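Local coordinates for steroid delta-isomerase (Pseudomonas aeruginosa, PDB 3MSO) that isomerises the double bond of 3-ketosteroids from the delta-5 to the delta-4 position and adopts a SnoaL-like fold, at the interface of chains A and B. Residues are numbered along the deposited sequence; one frame, centred on the assembly and turned at random. Chains: chain A/B, Steroid delta-isomerase.

Contact 1: the interface of chains A and B. Residues chain A 41-42, 45-46, 114-115; chain B 97, 118-119.
The ring of B:Pro119 lies against the imidazole of A:His46, its CG standing 3.4 Å from the ring centroid in a CH-pi contact over the middle of one face. B:Pro119 CD leans toward A:His46 CE1 on the same proline edge, while B:Pro119 CB packs on A:Ala45 CA at 3.8 Å. A cis peptide bond joins B:Arg118 to B:Pro119, and the proline ring lies against the chain A loop that carries A:Ala45 and A:His46. In B:Arg118 a bend at chi3 (-71°) turns the guanidinium toward the carbonyls of A:Ser42 and A:Ala45. A:Arg41 CB covers one face of this group, offset toward its rim. B:Arg118 NE donates to A:Ser42 O at 2.7 Å; the oxygen lies in the guanidinium plane, whereas NE stands well above the carbonyl plane. B:Arg118 NH2 donates to A:Ala45 O at 2.8 Å. B:Arg118 NH1 turns the other way, to A:Glu114 OE2 at 3.2 Å, meeting it from above a carboxylate nearly perpendicular (89°) to the guanidinium. At the outer rim the B:Lys97 side chain crosses that of A:Glu114 at about a right angle, and B:Lys97 NZ meets the syn lone pair of A:Glu114 OE2 at 3.0 Å. Two cationic groups thus share one carboxylate oxygen, which may stabilise a negative charge there. The patch ties the end of chain B strand 110-118, with strand 94-104, to the loop after strand 38-41 and to strand 110-118 of chain A, and likely supports a two-fold dimer.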
ATOM      1  N   ARG A  41     -20.470  -1.655   6.033  1.00 41.31           N
ATOM      2  CA  ARG A  41     -19.370  -0.732   5.717  1.00 40.73           C
ATOM      3  C   ARG A  41     -18.097  -1.521   5.544  1.00 42.82           C
ATOM      4  O   ARG A  41     -17.507  -2.018   6.508  1.00 39.96           O
ATOM      5  CB  ARG A  41     -19.242   0.387   6.757  1.00 40.63           C
ATOM      6  CG  ARG A  41     -20.556   1.159   6.878  1.00 42.89           C
ATOM      7  CD  ARG A  41     -20.502   2.318   7.844  1.00 37.91           C
ATOM      8  NE  ARG A  41     -21.845   2.844   8.054  1.00 47.53           N
ATOM      9  CZ  ARG A  41     -22.477   3.666   7.217  1.00 71.32           C
ATOM     10  NH1 ARG A  41     -21.870   4.101   6.115  1.00 67.37           N
ATOM     11  NH2 ARG A  41     -23.723   4.050   7.469  1.00 57.97           N
ATOM     12  N   SER A  42     -17.740  -1.714   4.275  1.00 41.48           N
ATOM     13  CA  SER A  42     -16.579  -2.489   3.832  1.00 41.51           C
ATOM     14  C   SER A  42     -15.242  -1.896   4.256  1.00 44.85           C
ATOM     15  O   SER A  42     -15.064  -0.682   4.196  1.00 44.46           O
ATOM     16  CB  SER A  42     -16.613  -2.638   2.315  1.00 44.30           C
ATOM     17  OG  SER A  42     -15.628  -3.543   1.856  1.00 55.26           O
ATOM     18  N   ALA A  45     -14.234  -0.186   0.698  1.00 56.82           N
ATOM     19  CA  ALA A  45     -15.012   0.909   0.111  1.00 57.98           C
ATOM     20  C   ALA A  45     -15.707   1.868   1.096  1.00 61.42           C
ATOM     21  O   ALA A  45     -16.116   1.471   2.187  1.00 57.12           O
ATOM     22  CB  ALA A  45     -16.056   0.317  -0.826  1.00 60.08           C
ATOM     23  N   HIS A  46     -15.898   3.124   0.651  1.00 62.84           N
ATOM     24  CA  HIS A  46     -16.623   4.188   1.348  1.00 64.69           C
ATOM     25  C   HIS A  46     -18.095   3.893   1.256  1.00 67.76           C
ATOM     26  O   HIS A  46     -18.771   3.859   2.294  1.00 67.42           O
ATOM     27  CB  HIS A  46     -16.431   5.533   0.642  1.00 69.15           C
ATOM     28  CG  HIS A  46     -15.292   6.346   1.145  1.00 73.99           C
ATOM     29  ND1 HIS A  46     -15.249   6.787   2.459  1.00 74.96           N
ATOM     30  CD2 HIS A  46     -14.211   6.825   0.475  1.00 77.91           C
ATOM     31  CE1 HIS A  46     -14.136   7.496   2.552  1.00 75.31           C
ATOM     32  NE2 HIS A  46     -13.472   7.543   1.385  1.00 77.29           N
ATOM     33  N   GLU A 114     -19.708  -2.675  10.422  1.00 37.18           N
ATOM     34  CA  GLU A 114     -18.512  -2.039   9.895  1.00 36.12           C
ATOM     35  C   GLU A 114     -17.264  -2.887  10.184  1.00 39.86           C
ATOM     36  O   GLU A 114     -16.999  -3.264  11.328  1.00 38.20           O
ATOM     37  CB  GLU A 114     -18.411  -0.646  10.514  1.00 36.55           C
ATOM     38  CG  GLU A 114     -17.323   0.238   9.961  1.00 38.32           C
ATOM     39  CD  GLU A 114     -17.370   1.641  10.531  1.00 58.47           C
ATOM     40  OE1 GLU A 114     -18.260   1.938  11.363  1.00 70.49           O
ATOM     41  OE2 GLU A 114     -16.521   2.459  10.117  1.00 38.95           O
ATOM     42  N   VAL A 115     -16.514  -3.200   9.136  1.00 37.69           N
ATOM     43  CA  VAL A 115     -15.299  -4.001   9.247  1.00 38.01           C
ATOM     44  C   VAL A 115     -14.073  -3.138   8.899  1.00 40.49           C
ATOM     45  O   VAL A 115     -14.139  -2.302   7.992  1.00 39.08           O
ATOM     46  CB  VAL A 115     -15.375  -5.277   8.353  1.00 43.45           C
ATOM     47  CG1 VAL A 115     -14.083  -6.108   8.427  1.00 43.83           C
ATOM     48  CG2 VAL A 115     -16.603  -6.129   8.706  1.00 43.07           C
TER
ATOM     49  N   LYS B  97     -12.366   6.653   8.191  1.00 45.79           N
ATOM     50  CA  LYS B  97     -12.962   6.107   9.391  1.00 44.52           C
ATOM     51  C   LYS B  97     -11.903   5.250  10.065  1.00 46.23           C
ATOM     52  O   LYS B  97     -11.108   4.594   9.366  1.00 46.22           O
ATOM     53  CB  LYS B  97     -14.132   5.239   8.935  1.00 47.67           C
ATOM     54  CG  LYS B  97     -15.233   5.127   9.907  1.00 57.81           C
ATOM     55  CD  LYS B  97     -15.981   6.405  10.209  1.00 52.50           C
ATOM     56  CE  LYS B  97     -16.523   6.179  11.601  1.00 45.56           C
ATOM     57  NZ  LYS B  97     -17.232   4.857  11.705  1.00 48.11           N
ATOM     58  N   ARG B 118     -10.162   2.702   7.536  1.00 42.64           N
ATOM     59  CA  ARG B 118     -10.939   2.276   6.365  1.00 41.32           C
ATOM     60  C   ARG B 118     -11.502   3.540   5.656  1.00 45.88           C
ATOM     61  O   ARG B 118     -11.730   4.547   6.344  1.00 45.55           O
ATOM     62  CB  ARG B 118     -12.041   1.271   6.738  1.00 34.83           C
ATOM     63  CG  ARG B 118     -13.139   1.825   7.642  1.00 36.00           C
ATOM     64  CD  ARG B 118     -14.364   0.929   7.606  1.00 37.32           C
ATOM     65  NE  ARG B 118     -15.067   1.032   6.325  1.00 34.50           N
ATOM     66  CZ  ARG B 118     -15.992   1.944   6.059  1.00 42.66           C
ATOM     67  NH1 ARG B 118     -16.348   2.826   6.984  1.00 41.01           N
ATOM     68  NH2 ARG B 118     -16.578   1.976   4.871  1.00 33.05           N
ATOM     69  N   PRO B 119     -11.744   3.538   4.322  1.00 44.01           N
ATOM     70  CA  PRO B 119     -11.514   2.450   3.339  1.00 45.31           C
ATOM     71  C   PRO B 119     -10.067   2.416   2.855  1.00 51.28           C
ATOM     72  O   PRO B 119      -9.246   3.196   3.336  1.00 52.81           O
ATOM     73  CB  PRO B 119     -12.492   2.805   2.216  1.00 48.28           C
ATOM     74  CG  PRO B 119     -12.507   4.306   2.215  1.00 52.57           C
ATOM     75  CD  PRO B 119     -12.265   4.747   3.656  1.00 46.26           C
TER

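Contact 2: the interface of chains A and B. Residues chain A 101, 112, 114, 116; chain B 73, 86, 97, 118.
Selenomethionine A:Met101 lies across the guanidinium of B:Arg73, its CG 3.5 Å from NH2 and displaced toward the rim of that face. Its CG is anti to the backbone N (chi1 -179°) and the chain bends at chi3, which brings the terminal methyl CE round to B:Glu86, 3.8 Å from CG of that side chain. B:Glu86 in turn fixes the arginine within its own chain: OE1 takes both B:Arg73 N and NE, and OE2 takes NH2 at 2.9 Å, a side-on grip by two guanidinium nitrogens. B:Lys97 NZ reaches B:Glu86 OE2 at 2.7 Å from the opposite face of the carboxylate, so the lysine links B:Glu86 to A:Glu114. A:Glu114 OE1 also lies in the plane of the B:Arg73 guanidinium, in a longer salt bridge of 3.6 Å to NH2. On the far flank A:Met116 CG packs against B:Arg118 CG at 3.7 Å, the two chains crossing near a right angle. Compared with this close-set network of charge and selenomethionine, the side toward A:Asp112 is looser and relies on water. Water 1 sits at the guanidinium edge, 3.0 Å from B:Arg73 NH2, and passes the contact on to A:Met101 O and to A:Asp112 OD1, which is 2.7 Å away. The site lies where strands 94-104 and 110-118 of chain A face strands 69-77, 82-91, 94-104 and 110-118 of chain B, sheet against sheet.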
HETATM    1  N   MSE A 101     -17.381  -4.170  13.917  1.00 34.70           N
HETATM    2  CA  MSE A 101     -18.005  -3.150  14.748  1.00 31.83           C
HETATM    3  C   MSE A 101     -19.484  -3.147  14.415  1.00 39.70           C
HETATM    4  O   MSE A 101     -19.889  -2.592  13.390  1.00 38.37           O
HETATM    5  CB  MSE A 101     -17.344  -1.760  14.586  1.00 31.30           C
HETATM    6  CG  MSE A 101     -17.986  -0.671  15.488  1.00 32.97           C
HETATM    7 SE   MSE A 101     -16.740   0.709  16.012  0.75 34.83          SE
HETATM    8  CE  MSE A 101     -16.185   1.322  14.255  1.00 32.23           C
ATOM      9  N   ASP A 112     -26.021  -1.683  11.589  1.00 45.14           N
ATOM     10  CA  ASP A 112     -24.754  -1.274  10.980  1.00 44.23           C
ATOM     11  C   ASP A 112     -23.641  -2.286  11.298  1.00 48.73           C
ATOM     12  O   ASP A 112     -23.423  -2.651  12.456  1.00 49.45           O
ATOM     13  CB  ASP A 112     -24.372   0.131  11.478  1.00 45.74           C
ATOM     14  CG  ASP A 112     -23.321   0.845  10.654  1.00 50.00           C
ATOM     15  OD1 ASP A 112     -22.129   0.694  10.965  1.00 48.36           O
ATOM     16  OD2 ASP A 112     -23.701   1.630   9.757  1.00 58.24           O
ATOM     17  N   GLU A 114     -19.708  -2.675  10.422  1.00 37.18           N
ATOM     18  CA  GLU A 114     -18.512  -2.039   9.895  1.00 36.12           C
ATOM     19  C   GLU A 114     -17.264  -2.887  10.184  1.00 39.86           C
ATOM     20  O   GLU A 114     -16.999  -3.264  11.328  1.00 38.20           O
ATOM     21  CB  GLU A 114     -18.411  -0.646  10.514  1.00 36.55           C
ATOM     22  CG  GLU A 114     -17.323   0.238   9.961  1.00 38.32           C
ATOM     23  CD  GLU A 114     -17.370   1.641  10.531  1.00 58.47           C
ATOM     24  OE1 GLU A 114     -18.260   1.938  11.363  1.00 70.49           O
ATOM     25  OE2 GLU A 114     -16.521   2.459  10.117  1.00 38.95           O
HETATM   26  N   MSE A 116     -12.970  -3.326   9.660  1.00 34.94           N
HETATM   27  CA  MSE A 116     -11.662  -2.694   9.422  1.00 32.61           C
HETATM   28  C   MSE A 116     -10.626  -3.780   9.534  1.00 38.38           C
HETATM   29  O   MSE A 116     -10.753  -4.685  10.358  1.00 38.84           O
HETATM   30  CB  MSE A 116     -11.337  -1.558  10.417  1.00 32.05           C
HETATM   31  CG  MSE A 116     -12.393  -0.473  10.461  1.00 34.20           C
HETATM   32 SE   MSE A 116     -11.790   1.036  11.429  0.75 37.07          SE
HETATM   33  CE  MSE A 116     -13.432   1.917  11.677  1.00 33.18           C
TER
ATOM     34  N   ARG B  73     -18.094   6.599  18.804  1.00 31.62           N
ATOM     35  CA  ARG B  73     -18.349   5.571  19.809  1.00 31.41           C
ATOM     36  C   ARG B  73     -17.101   5.213  20.587  1.00 38.91           C
ATOM     37  O   ARG B  73     -15.984   5.201  20.048  1.00 41.13           O
ATOM     38  CB  ARG B  73     -18.917   4.279  19.169  1.00 30.45           C
ATOM     39  CG  ARG B  73     -20.378   4.386  18.752  1.00 28.43           C
ATOM     40  CD  ARG B  73     -20.822   3.154  18.007  1.00 36.84           C
ATOM     41  NE  ARG B  73     -20.207   3.073  16.678  1.00 38.26           N
ATOM     42  CZ  ARG B  73     -20.519   2.151  15.779  1.00 51.31           C
ATOM     43  NH1 ARG B  73     -21.441   1.234  16.050  1.00 53.59           N
ATOM     44  NH2 ARG B  73     -19.930   2.147  14.596  1.00 30.90           N
ATOM     45  N   GLU B  86     -13.628   4.984  18.399  1.00 35.13           N
ATOM     46  CA  GLU B  86     -14.017   5.112  16.991  1.00 34.20           C
ATOM     47  C   GLU B  86     -13.857   6.575  16.591  1.00 40.03           C
ATOM     48  O   GLU B  86     -14.286   7.463  17.343  1.00 41.75           O
ATOM     49  CB  GLU B  86     -15.485   4.671  16.802  1.00 35.25           C
ATOM     50  CG  GLU B  86     -16.045   4.959  15.421  1.00 37.48           C
ATOM     51  CD  GLU B  86     -17.539   4.814  15.273  1.00 40.68           C
ATOM     52  OE1 GLU B  86     -18.290   5.284  16.155  1.00 51.10           O
ATOM     53  OE2 GLU B  86     -17.962   4.268  14.233  1.00 31.30           O
ATOM     54  N   LYS B  97     -12.366   6.653   8.191  1.00 45.79           N
ATOM     55  CA  LYS B  97     -12.962   6.107   9.391  1.00 44.52           C
ATOM     56  C   LYS B  97     -11.903   5.250  10.065  1.00 46.23           C
ATOM     57  O   LYS B  97     -11.108   4.594   9.366  1.00 46.22           O
ATOM     58  CB  LYS B  97     -14.132   5.239   8.935  1.00 47.67           C
ATOM     59  CG  LYS B  97     -15.233   5.127   9.907  1.00 57.81           C
ATOM     60  CD  LYS B  97     -15.981   6.405  10.209  1.00 52.50           C
ATOM     61  CE  LYS B  97     -16.523   6.179  11.601  1.00 45.56           C
ATOM     62  NZ  LYS B  97     -17.232   4.857  11.705  1.00 48.11           N
ATOM     63  N   ARG B 118     -10.162   2.702   7.536  1.00 42.64           N
ATOM     64  CA  ARG B 118     -10.939   2.276   6.365  1.00 41.32           C
ATOM     65  C   ARG B 118     -11.502   3.540   5.656  1.00 45.88           C
ATOM     66  O   ARG B 118     -11.730   4.547   6.344  1.00 45.55           O
ATOM     67  CB  ARG B 118     -12.041   1.271   6.738  1.00 34.83           C
ATOM     68  CG  ARG B 118     -13.139   1.825   7.642  1.00 36.00           C
ATOM     69  CD  ARG B 118     -14.364   0.929   7.606  1.00 37.32           C
ATOM     70  NE  ARG B 118     -15.067   1.032   6.325  1.00 34.50           N
ATOM     71  CZ  ARG B 118     -15.992   1.944   6.059  1.00 42.66           C
ATOM     72  NH1 ARG B 118     -16.348   2.826   6.984  1.00 41.01           N
ATOM     73  NH2 ARG B 118     -16.578   1.976   4.871  1.00 33.05           N
TER
HETATM   74  O   HOH W   1     -21.099  -0.249  13.310  1.00 44.20           O

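Contact 3: the interface of chains A and B. Residues chain A 73, 75, 86, 99; chain B 82, 101, 103, 114.
A:Arg73 and B:Ser82, B:Met101 and B:Arg103 all lie on extended strand backbone, and they meet through their side chains. The guanidinium of A:Arg73 is sandwiched by chain B. One face takes CG of selenomethionine B:Met101; the opposite face takes B:Arg103 NH2, 3.5 Å from A:Arg73 CZ and over the centre of the group. The two guanidinium planes are only 11° apart, a nearly parallel stack, with A:Glu86 and B:Glu114 close by at the A:Arg73 edge, which may balance the positive charge. A bend at chi3 (-82°) brings the B:Arg103 guanidinium over that of A:Arg73. Around the edge of A:Arg73, partners lie in its plane. A:Arg73 NH1 donates to the hydroxyl B:Ser82 OG at 2.9 Å in a fairly straight bond. Water 2 lies 2.9 Å from A:Arg73 NH2, is also bonded to NH1, and leads on to B:Met101 O. B:Glu114 OE1 forms a long salt bridge of 3.7 Å to A:Arg73 NH2. Within chain A, A:Glu86 holds the group's rotation by taking NE and NH2 side-on, one on each oxygen. On the B:Met101 side of the group, the methyl CE of that residue rests 3.8 Å from A:Glu86 CG and 4.1 Å from A:Ile99 CG2. A:Leu75 CD2 packs loosely on B:Ser82, 4.0 Å from CB. The arginine thus projects from strand 69-77 of chain A, next to strand 82-91, and packs against chain B strands 82-91, 94-104 and 110-118 on the sheet face turned toward the partner.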
ATOM      1  N   ARG A  73     -10.413  -9.797  21.737  1.00 45.67           N
ATOM      2  CA  ARG A  73     -11.120  -8.894  22.645  1.00 44.35           C
ATOM      3  C   ARG A  73     -12.501  -8.562  22.130  1.00 48.49           C
ATOM      4  O   ARG A  73     -12.715  -8.456  20.930  1.00 47.65           O
ATOM      5  CB  ARG A  73     -10.339  -7.593  22.886  1.00 41.84           C
ATOM      6  CG  ARG A  73      -9.141  -7.716  23.817  1.00 34.18           C
ATOM      7  CD  ARG A  73      -8.336  -6.435  23.838  1.00 37.66           C
ATOM      8  NE  ARG A  73      -7.623  -6.200  22.571  1.00 47.34           N
ATOM      9  CZ  ARG A  73      -6.754  -5.213  22.371  1.00 55.05           C
ATOM     10  NH1 ARG A  73      -6.491  -4.344  23.339  1.00 35.24           N
ATOM     11  NH2 ARG A  73      -6.146  -5.085  21.203  1.00 40.31           N
ATOM     12  N   LEU A  75     -15.463  -5.712  23.058  1.00 40.46           N
ATOM     13  CA  LEU A  75     -15.700  -4.444  23.732  1.00 38.60           C
ATOM     14  C   LEU A  75     -17.108  -3.946  23.456  1.00 42.46           C
ATOM     15  O   LEU A  75     -17.589  -4.056  22.329  1.00 42.61           O
ATOM     16  CB  LEU A  75     -14.655  -3.407  23.269  1.00 37.12           C
ATOM     17  CG  LEU A  75     -13.178  -3.850  23.278  1.00 39.50           C
ATOM     18  CD1 LEU A  75     -12.725  -4.295  21.898  1.00 37.64           C
ATOM     19  CD2 LEU A  75     -12.276  -2.766  23.824  1.00 40.57           C
ATOM     20  N   GLU A  86     -12.786  -7.943  18.091  1.00 39.89           N
ATOM     21  CA  GLU A  86     -11.418  -7.966  17.571  1.00 39.32           C
ATOM     22  C   GLU A  86     -11.123  -9.370  17.067  1.00 42.36           C
ATOM     23  O   GLU A  86     -11.432 -10.342  17.756  1.00 44.94           O
ATOM     24  CB  GLU A  86     -10.415  -7.578  18.687  1.00 40.82           C
ATOM     25  CG  GLU A  86      -8.952  -7.743  18.301  1.00 49.13           C
ATOM     26  CD  GLU A  86      -7.957  -7.679  19.442  1.00 64.38           C
ATOM     27  OE1 GLU A  86      -8.223  -8.257  20.523  1.00 61.69           O
ATOM     28  OE2 GLU A  86      -6.877  -7.086  19.235  1.00 38.23           O
ATOM     29  N   ILE A  99     -11.467  -5.867  13.005  1.00 37.36           N
ATOM     30  CA  ILE A  99     -12.600  -5.642  13.896  1.00 36.25           C
ATOM     31  C   ILE A  99     -13.944  -5.751  13.189  1.00 43.49           C
ATOM     32  O   ILE A  99     -14.086  -5.301  12.059  1.00 45.09           O
ATOM     33  CB  ILE A  99     -12.523  -4.304  14.715  1.00 37.06           C
ATOM     34  CG1 ILE A  99     -12.489  -3.040  13.810  1.00 36.66           C
ATOM     35  CG2 ILE A  99     -11.400  -4.319  15.750  1.00 33.94           C
ATOM     36  CD1 ILE A  99     -13.321  -1.820  14.345  1.00 34.95           C
TER
ATOM     37  N   SER B  82      -9.126  -2.489  28.272  1.00 43.64           N
ATOM     38  CA  SER B  82      -9.051  -2.157  26.858  1.00 42.97           C
ATOM     39  C   SER B  82     -10.225  -1.297  26.426  1.00 46.07           C
ATOM     40  O   SER B  82     -11.365  -1.486  26.868  1.00 43.69           O
ATOM     41  CB  SER B  82      -8.921  -3.401  25.989  1.00 47.19           C
ATOM     42  OG  SER B  82      -7.569  -3.825  25.938  1.00 59.52           O
HETATM   43  N   MSE B 101      -7.360   1.397  19.302  1.00 34.55           N
HETATM   44  CA  MSE B 101      -7.620   0.281  20.212  1.00 33.47           C
HETATM   45  C   MSE B 101      -6.487   0.255  21.237  1.00 42.14           C
HETATM   46  O   MSE B 101      -5.389  -0.212  20.944  1.00 45.50           O
HETATM   47  CB  MSE B 101      -7.799  -1.056  19.481  1.00 34.06           C
HETATM   48  CG  MSE B 101      -8.094  -2.239  20.431  1.00 38.18           C
HETATM   49 SE   MSE B 101      -9.160  -3.641  19.580  0.75 42.68          SE
HETATM   50  CE  MSE B 101      -8.059  -4.035  18.077  1.00 38.59           C
ATOM     51  N   ARG B 103      -4.860  -0.714  24.995  1.00 45.58           N
ATOM     52  CA  ARG B 103      -4.751  -1.627  26.133  1.00 46.27           C
ATOM     53  C   ARG B 103      -3.855  -0.946  27.209  1.00 51.29           C
ATOM     54  O   ARG B 103      -2.773  -0.434  26.893  1.00 52.55           O
ATOM     55  CB  ARG B 103      -4.165  -2.986  25.736  1.00 48.20           C
ATOM     56  CG  ARG B 103      -4.091  -3.968  26.911  1.00 55.38           C
ATOM     57  CD  ARG B 103      -3.275  -5.196  26.600  1.00 56.27           C
ATOM     58  NE  ARG B 103      -4.069  -6.183  25.872  1.00 61.25           N
ATOM     59  CZ  ARG B 103      -3.876  -6.521  24.601  1.00 76.10           C
ATOM     60  NH1 ARG B 103      -2.886  -5.972  23.897  1.00 56.54           N
ATOM     61  NH2 ARG B 103      -4.654  -7.431  24.028  1.00 68.90           N
ATOM     62  N   GLU B 114      -3.090   0.167  19.025  1.00 42.98           N
ATOM     63  CA  GLU B 114      -3.345  -0.379  17.700  1.00 41.08           C
ATOM     64  C   GLU B 114      -4.343   0.479  16.942  1.00 42.77           C
ATOM     65  O   GLU B 114      -5.438   0.747  17.434  1.00 42.29           O
ATOM     66  CB  GLU B 114      -3.833  -1.807  17.860  1.00 42.16           C
ATOM     67  CG  GLU B 114      -3.981  -2.593  16.582  1.00 49.14           C
ATOM     68  CD  GLU B 114      -4.313  -4.056  16.806  1.00 58.11           C
ATOM     69  OE1 GLU B 114      -4.445  -4.475  17.978  1.00 49.83           O
ATOM     70  OE2 GLU B 114      -4.458  -4.779  15.798  1.00 38.28           O
TER
HETATM   71  O   HOH W   2      -4.517  -2.774  21.858  1.00 42.85           O

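Contact 1 and contact 2 adjoin, the centres of their C-alpha atoms about 7 Å apart, and share A:Glu114, B:Lys97 and B:Arg118, so one carboxylate joins the proline-capped end of the interface to its middle. Contact 3 lies about 12 Å from contact 2 and about 17 Å from contact 1. It shares no residue copy with either, but uses Arg73, Glu86, Met101 and Glu114 with the chains exchanged. Contact 3 is thus in large part the twin of the Arg73 part of contact 2, and the two-fold places this arrangement twice in the interface, likely that of a dimer within the deposited four chains.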